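Local coordinates for protein beta-porphyranase B (Bacteroides plebeius, PDB 4AWD) that hydrolyses the sulfated red-algal polysaccharide porphyran at its beta-1,4 linkages between beta-D-galactose and alpha-L-galactose-6-sulfate, releasing mostly disaccharides, at residues 83-88 and 101-106; 116-121 and 293-298. One frame throughout, in Å; residues are numbered along the deposited sequence.

Interaction 1: 83-88 and 101-106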
loop_
_atom_site.group_PDB
_atom_site.type_symbol
_atom_site.label_atom_id
_atom_site.label_comp_id
_atom_site.label_asym_id
_atom_site.label_seq_id
_atom_site.Cartn_x
_atom_site.Cartn_y
_atom_site.Cartn_z
ATOM N N THR A 83 14.808 -6.542 1.675
ATOM C CA THR A 83 14.709 -5.144 2.023
ATOM C C THR A 83 14.388 -4.316 0.766
ATOM O O THR A 83 13.849 -4.861 -0.214
ATOM C CB THR A 83 15.944 -4.668 2.832
ATOM O OG1 THR A 83 15.773 -3.291 3.192
ATOM C CG2 THR A 83 17.240 -4.873 2.065
ATOM N N PHE A 84 14.700 -3.021 0.786
ATOM C CA PHE A 84 14.323 -2.124 -0.311
ATOM C C PHE A 84 15.524 -1.337 -0.822
ATOM O O PHE A 84 16.306 -0.818 -0.044
ATOM C CB PHE A 84 13.233 -1.149 0.135
ATOM C CG PHE A 84 12.168 -1.770 1.042
ATOM C CD1 PHE A 84 11.233 -2.677 0.530
ATOM C CD2 PHE A 84 12.058 -1.378 2.379
ATOM C CE1 PHE A 84 10.244 -3.229 1.360
ATOM C CE2 PHE A 84 11.119 -1.922 3.220
ATOM C CZ PHE A 84 10.185 -2.845 2.715
ATOM N N LYS A 85 15.669 -1.245 -2.135
ATOM C CA LYS A 85 16.724 -0.429 -2.692
ATOM C C LYS A 85 16.174 0.533 -3.734
ATOM O O LYS A 85 15.268 0.194 -4.494
ATOM C CB LYS A 85 17.812 -1.307 -3.289
ATOM C CG LYS A 85 18.490 -2.220 -2.296
ATOM C CD LYS A 85 19.367 -1.431 -1.343
ATOM C CE LYS A 85 20.165 -2.367 -0.479
ATOM N NZ LYS A 85 20.457 -1.830 0.856
ATOM N N ALA A 86 16.746 1.728 -3.766
ATOM C CA ALA A 86 16.392 2.734 -4.764
ATOM C C ALA A 86 16.612 2.234 -6.190
ATOM O O ALA A 86 15.805 2.521 -7.075
ATOM C CB ALA A 86 17.173 4.046 -4.521
ATOM N N GLU A 87 17.688 1.481 -6.400
ATOM C CA GLU A 87 18.036 0.952 -7.725
ATOM C C GLU A 87 16.988 -0.001 -8.304
ATOM O O GLU A 87 17.008 -0.264 -9.513
ATOM C CB GLU A 87 19.406 0.239 -7.698
ATOM C CG GLU A 87 20.587 1.115 -7.300
ATOM C CD GLU A 87 20.582 1.466 -5.809
ATOM O OE1 GLU A 87 20.042 0.684 -4.991
ATOM O OE2 GLU A 87 21.104 2.539 -5.450
ATOM N N ASN A 88 16.092 -0.517 -7.454
ATOM C CA ASN A 88 15.026 -1.428 -7.886
ATOM C C ASN A 88 13.766 -0.717 -8.369
ATOM O O ASN A 88 12.786 -1.369 -8.771
ATOM C CB ASN A 88 14.649 -2.400 -6.763
ATOM C CG ASN A 88 15.717 -3.450 -6.511
ATOM O OD1 ASN A 88 16.875 -3.132 -6.235
ATOM N ND2 ASN A 88 15.324 -4.705 -6.595
ATOM N N THR A 101 15.062 -8.355 -6.947
ATOM C CA THR A 101 16.342 -8.896 -7.383
ATOM C C THR A 101 17.018 -9.618 -6.232
ATOM O O THR A 101 16.706 -9.369 -5.063
ATOM C CB THR A 101 17.293 -7.780 -7.862
ATOM O OG1 THR A 101 17.555 -6.881 -6.770
ATOM C CG2 THR A 101 16.691 -7.007 -9.055
ATOM N N VAL A 102 17.936 -10.514 -6.576
ATOM C CA VAL A 102 18.900 -11.057 -5.633
ATOM C C VAL A 102 19.738 -9.903 -5.070
ATOM O O VAL A 102 20.202 -9.047 -5.814
ATOM C CB VAL A 102 19.809 -12.101 -6.349
ATOM C CG1 VAL A 102 20.994 -12.483 -5.504
ATOM C CG2 VAL A 102 18.986 -13.344 -6.721
ATOM N N LEU A 103 19.906 -9.852 -3.755
ATOM C CA LEU A 103 20.769 -8.838 -3.164
ATOM C C LEU A 103 22.134 -9.431 -2.884
ATOM O O LEU A 103 22.249 -10.387 -2.133
ATOM C CB LEU A 103 20.169 -8.276 -1.871
ATOM C CG LEU A 103 21.043 -7.195 -1.228
ATOM C CD1 LEU A 103 21.208 -5.999 -2.157
ATOM C CD2 LEU A 103 20.465 -6.777 0.075
ATOM N N SER A 104 23.166 -8.850 -3.484
ATOM C CA SER A 104 24.520 -9.377 -3.372
ATOM C C SER A 104 25.541 -8.243 -3.329
ATOM O O SER A 104 25.541 -7.395 -4.200
ATOM C CB SER A 104 24.829 -10.309 -4.547
ATOM O OG SER A 104 26.064 -10.974 -4.339
ATOM N N PRO A 105 26.424 -8.232 -2.324
ATOM C CA PRO A 105 26.448 -9.200 -1.243
ATOM C C PRO A 105 25.237 -9.119 -0.314
ATOM O O PRO A 105 24.527 -8.108 -0.242
ATOM C CB PRO A 105 27.729 -8.841 -0.468
ATOM C CG PRO A 105 28.095 -7.483 -0.915
ATOM C CD PRO A 105 27.611 -7.361 -2.304
ATOM N N THR A 106 25.013 -10.224 0.371
ATOM C CA THR A 106 24.078 -10.331 1.475
ATOM C C THR A 106 24.240 -9.138 2.450
ATOM O O THR A 106 25.316 -8.542 2.524
ATOM C CB THR A 106 24.321 -11.736 2.110
ATOM O OG1 THR A 106 23.295 -12.652 1.671
ATOM C CG2 THR A 106 24.414 -11.700 3.570
#
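No backbone bond joins 83-88 to 101-106: the CA atoms of T83 and L103 are 8.8 Å apart, those of N88 and T101 7.6 Å, so the side chains must bridge the gap. The polar link is at the N88 end. ND2 of N88 donates to OG1 of T101 over 3.1 Å, fairly straight at 160°, with the hydroxyl oxygen only 13° out of the amide plane. The two side chains come from opposite directions, and ND2 is also hydrogen-bonded to the I99 carbonyl, so two acceptors hold the amide in its rotation.

At the other end L103 holds CG anti to its own backbone N (chi1 -179°), reaching toward strand 82-84. Its CD1 lies 4.1 Å from CE of K85, whose bent chain crosses the leucine at about a right angle; its other methyl, CD2, rests 4.2 Å from CG2 of T83. These are light touches, and the K85 ammonium goes on to a salt bridge with E107.

Strand 117-126 runs between strands 82-84 and 95-107, parallel to the first and antiparallel to the second. T83 and K85 thus meet L103 across a middle strand, whereas N88 adjoins 95-107 directly through I99.

Interaction 2: 116-121 and 293-298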
loop_
_atom_site.group_PDB
_atom_site.type_symbol
_atom_site.label_atom_id
_atom_site.label_comp_id
_atom_site.label_asym_id
_atom_site.label_seq_id
_atom_site.Cartn_x
_atom_site.Cartn_y
_atom_site.Cartn_z
ATOM N N LYS A 116 21.003 -10.888 7.128
ATOM C CA LYS A 116 19.588 -10.612 7.310
ATOM C C LYS A 116 18.881 -10.571 5.958
ATOM O O LYS A 116 17.812 -11.147 5.827
ATOM C CB LYS A 116 19.396 -9.311 8.092
ATOM C CG LYS A 116 17.945 -8.958 8.384
ATOM C CD LYS A 116 17.808 -7.806 9.412
ATOM C CE LYS A 116 18.312 -8.204 10.812
ATOM N NZ LYS A 116 17.422 -9.235 11.435
ATOM N N TYR A 117 19.502 -9.936 4.959
ATOM C CA TYR A 117 18.867 -9.692 3.646
ATOM C C TYR A 117 19.631 -10.279 2.457
ATOM O O TYR A 117 20.825 -10.044 2.296
ATOM C CB TYR A 117 18.674 -8.185 3.406
ATOM C CG TYR A 117 17.836 -7.499 4.461
ATOM C CD1 TYR A 117 16.490 -7.833 4.628
ATOM C CD2 TYR A 117 18.382 -6.510 5.280
ATOM C CE1 TYR A 117 15.709 -7.217 5.588
ATOM C CE2 TYR A 117 17.606 -5.879 6.236
ATOM C CZ TYR A 117 16.265 -6.250 6.387
ATOM O OH TYR A 117 15.480 -5.645 7.329
ATOM N N ARG A 118 18.927 -11.034 1.624
ATOM C CA ARG A 118 19.500 -11.563 0.385
ATOM C C ARG A 118 18.596 -11.286 -0.803
ATOM O O ARG A 118 18.903 -11.683 -1.925
ATOM C CB ARG A 118 19.797 -13.063 0.500
ATOM C CG ARG A 118 18.552 -13.921 0.673
ATOM C CD ARG A 118 18.883 -15.384 0.810
ATOM N NE ARG A 118 17.742 -16.228 0.448
ATOM C CZ ARG A 118 16.872 -16.744 1.319
ATOM N NH1 ARG A 118 16.986 -16.514 2.632
ATOM N NH2 ARG A 118 15.880 -17.505 0.871
ATOM N N LEU A 119 17.480 -10.612 -0.548
ATOM C CA LEU A 119 16.586 -10.177 -1.602
ATOM C C LEU A 119 16.389 -8.673 -1.516
ATOM O O LEU A 119 16.323 -8.090 -0.420
ATOM C CB LEU A 119 15.236 -10.906 -1.514
ATOM C CG LEU A 119 15.178 -12.389 -1.924
ATOM C CD1 LEU A 119 13.898 -13.042 -1.415
ATOM C CD2 LEU A 119 15.290 -12.556 -3.437
ATOM N N ALA A 120 16.310 -8.034 -2.674
ATOM C CA ALA A 120 16.006 -6.614 -2.698
ATOM C C ALA A 120 14.700 -6.345 -3.443
ATOM O O ALA A 120 14.499 -6.811 -4.577
ATOM C CB ALA A 120 17.167 -5.818 -3.274
ATOM N N GLY A 121 13.807 -5.617 -2.775
ATOM C CA GLY A 121 12.605 -5.072 -3.418
ATOM C C GLY A 121 12.629 -3.555 -3.464
ATOM O O GLY A 121 13.691 -2.936 -3.380
ATOM N N LYS A 293 7.179 -18.398 3.209
ATOM C CA LYS A 293 8.616 -18.588 3.337
ATOM C C LYS A 293 9.287 -19.121 2.075
ATOM O O LYS A 293 10.509 -19.231 2.038
ATOM C CB LYS A 293 8.938 -19.468 4.552
ATOM N N GLN A 294 8.520 -19.443 1.039
ATOM C CA GLN A 294 9.132 -19.781 -0.253
ATOM C C GLN A 294 9.342 -18.519 -1.085
ATOM O O GLN A 294 8.703 -18.306 -2.133
ATOM C CB GLN A 294 8.342 -20.850 -1.013
ATOM C CG GLN A 294 8.211 -22.139 -0.208
ATOM C CD GLN A 294 7.510 -23.236 -0.961
ATOM O OE1 GLN A 294 7.790 -23.470 -2.146
ATOM N NE2 GLN A 294 6.597 -23.941 -0.276
ATOM N N VAL A 295 10.235 -17.682 -0.565
ATOM C CA VAL A 295 10.610 -16.415 -1.160
ATOM C C VAL A 295 11.340 -16.688 -2.469
ATOM O O VAL A 295 11.834 -17.804 -2.677
ATOM C CB VAL A 295 11.503 -15.582 -0.202
ATOM C CG1 VAL A 295 10.742 -15.256 1.077
ATOM C CG2 VAL A 295 12.807 -16.320 0.116
ATOM N N PRO A 296 11.379 -15.684 -3.369
ATOM C CA PRO A 296 12.024 -15.841 -4.685
ATOM C C PRO A 296 13.472 -16.320 -4.593
ATOM O O PRO A 296 14.238 -15.811 -3.769
ATOM C CB PRO A 296 11.962 -14.433 -5.277
ATOM C CG PRO A 296 10.752 -13.796 -4.619
ATOM C CD PRO A 296 10.727 -14.365 -3.216
ATOM N N THR A 297 13.822 -17.332 -5.389
ATOM C CA THR A 297 15.212 -17.769 -5.520
ATOM C C THR A 297 15.818 -16.931 -6.621
ATOM O O THR A 297 15.109 -16.156 -7.258
ATOM C CB THR A 297 15.334 -19.243 -5.977
ATOM O OG1 THR A 297 14.784 -19.371 -7.300
ATOM C CG2 THR A 297 14.644 -20.208 -5.011
ATOM N N ALA A 298 17.113 -17.115 -6.880
ATOM C CA ALA A 298 17.768 -16.510 -8.042
ATOM C C ALA A 298 17.039 -16.844 -9.336
ATOM O O ALA A 298 16.744 -15.950 -10.151
ATOM C CB ALA A 298 19.226 -16.933 -8.129
#
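L119 and V295 cross at an oblique angle, the leucine methyls pushing out from strand 117-121 into the bend of the 293-298 loop. CD1 does most of the work: it lies 3.7 Å from CB of V295 and 3.9 Å from CD of the P296 ring, so one methyl is shared by two neighbouring loop residues. The second methyl, CD2, sits 3.4 Å from the carbonyl O of P296. L119 reaches this place with CG anti to its carbonyl carbon (chi1 -73°), and it is the residue most covered by the loop.

R118, exposed at the edge of the contact, adds its guanidinium. Its chain runs extended from CG to NE, which carries the guanidinium across to the valine, NH2 of R118 3.4 Å from CG2 of V295; the methyl meets the planar group at a slant. That same CG2 is 3.8 Å from CD1 of L119, so the valine fits against both strand residues. No hydrogen bond crosses the contact; it is held by van der Waals packing.

Just before V295, Q294 is the centre of an inverse gamma turn, and its carbonyl is held by T146 and R187. This is a long loop packing on a strand of the GH16 beta-sandwich, with V295 about 9 Å, side chain to side chain, from R79 and E287, both probable substrate-binding residues.

In the fold
The centres of the two interactions lie 9 Å apart, on the same side of the chain's centre. They come in series: 83-88 meets 101-106 before 116-121 begins, while 293-298 arrives some 170 residues later. What joins them is strand 117-126, which belongs to interaction 2 and pairs with both strands of interaction 1: T83 O to G121 N at 2.7 Å and T101 O to A120 N at 2.8 Å are probable hydrogen bonds. Interaction 1 therefore reaches between the two strands that flank 117-126, whereas interaction 2 lays a distant loop on that middle strand, tying early and late parts of the GH16 domain near residues that probably bind porphyran.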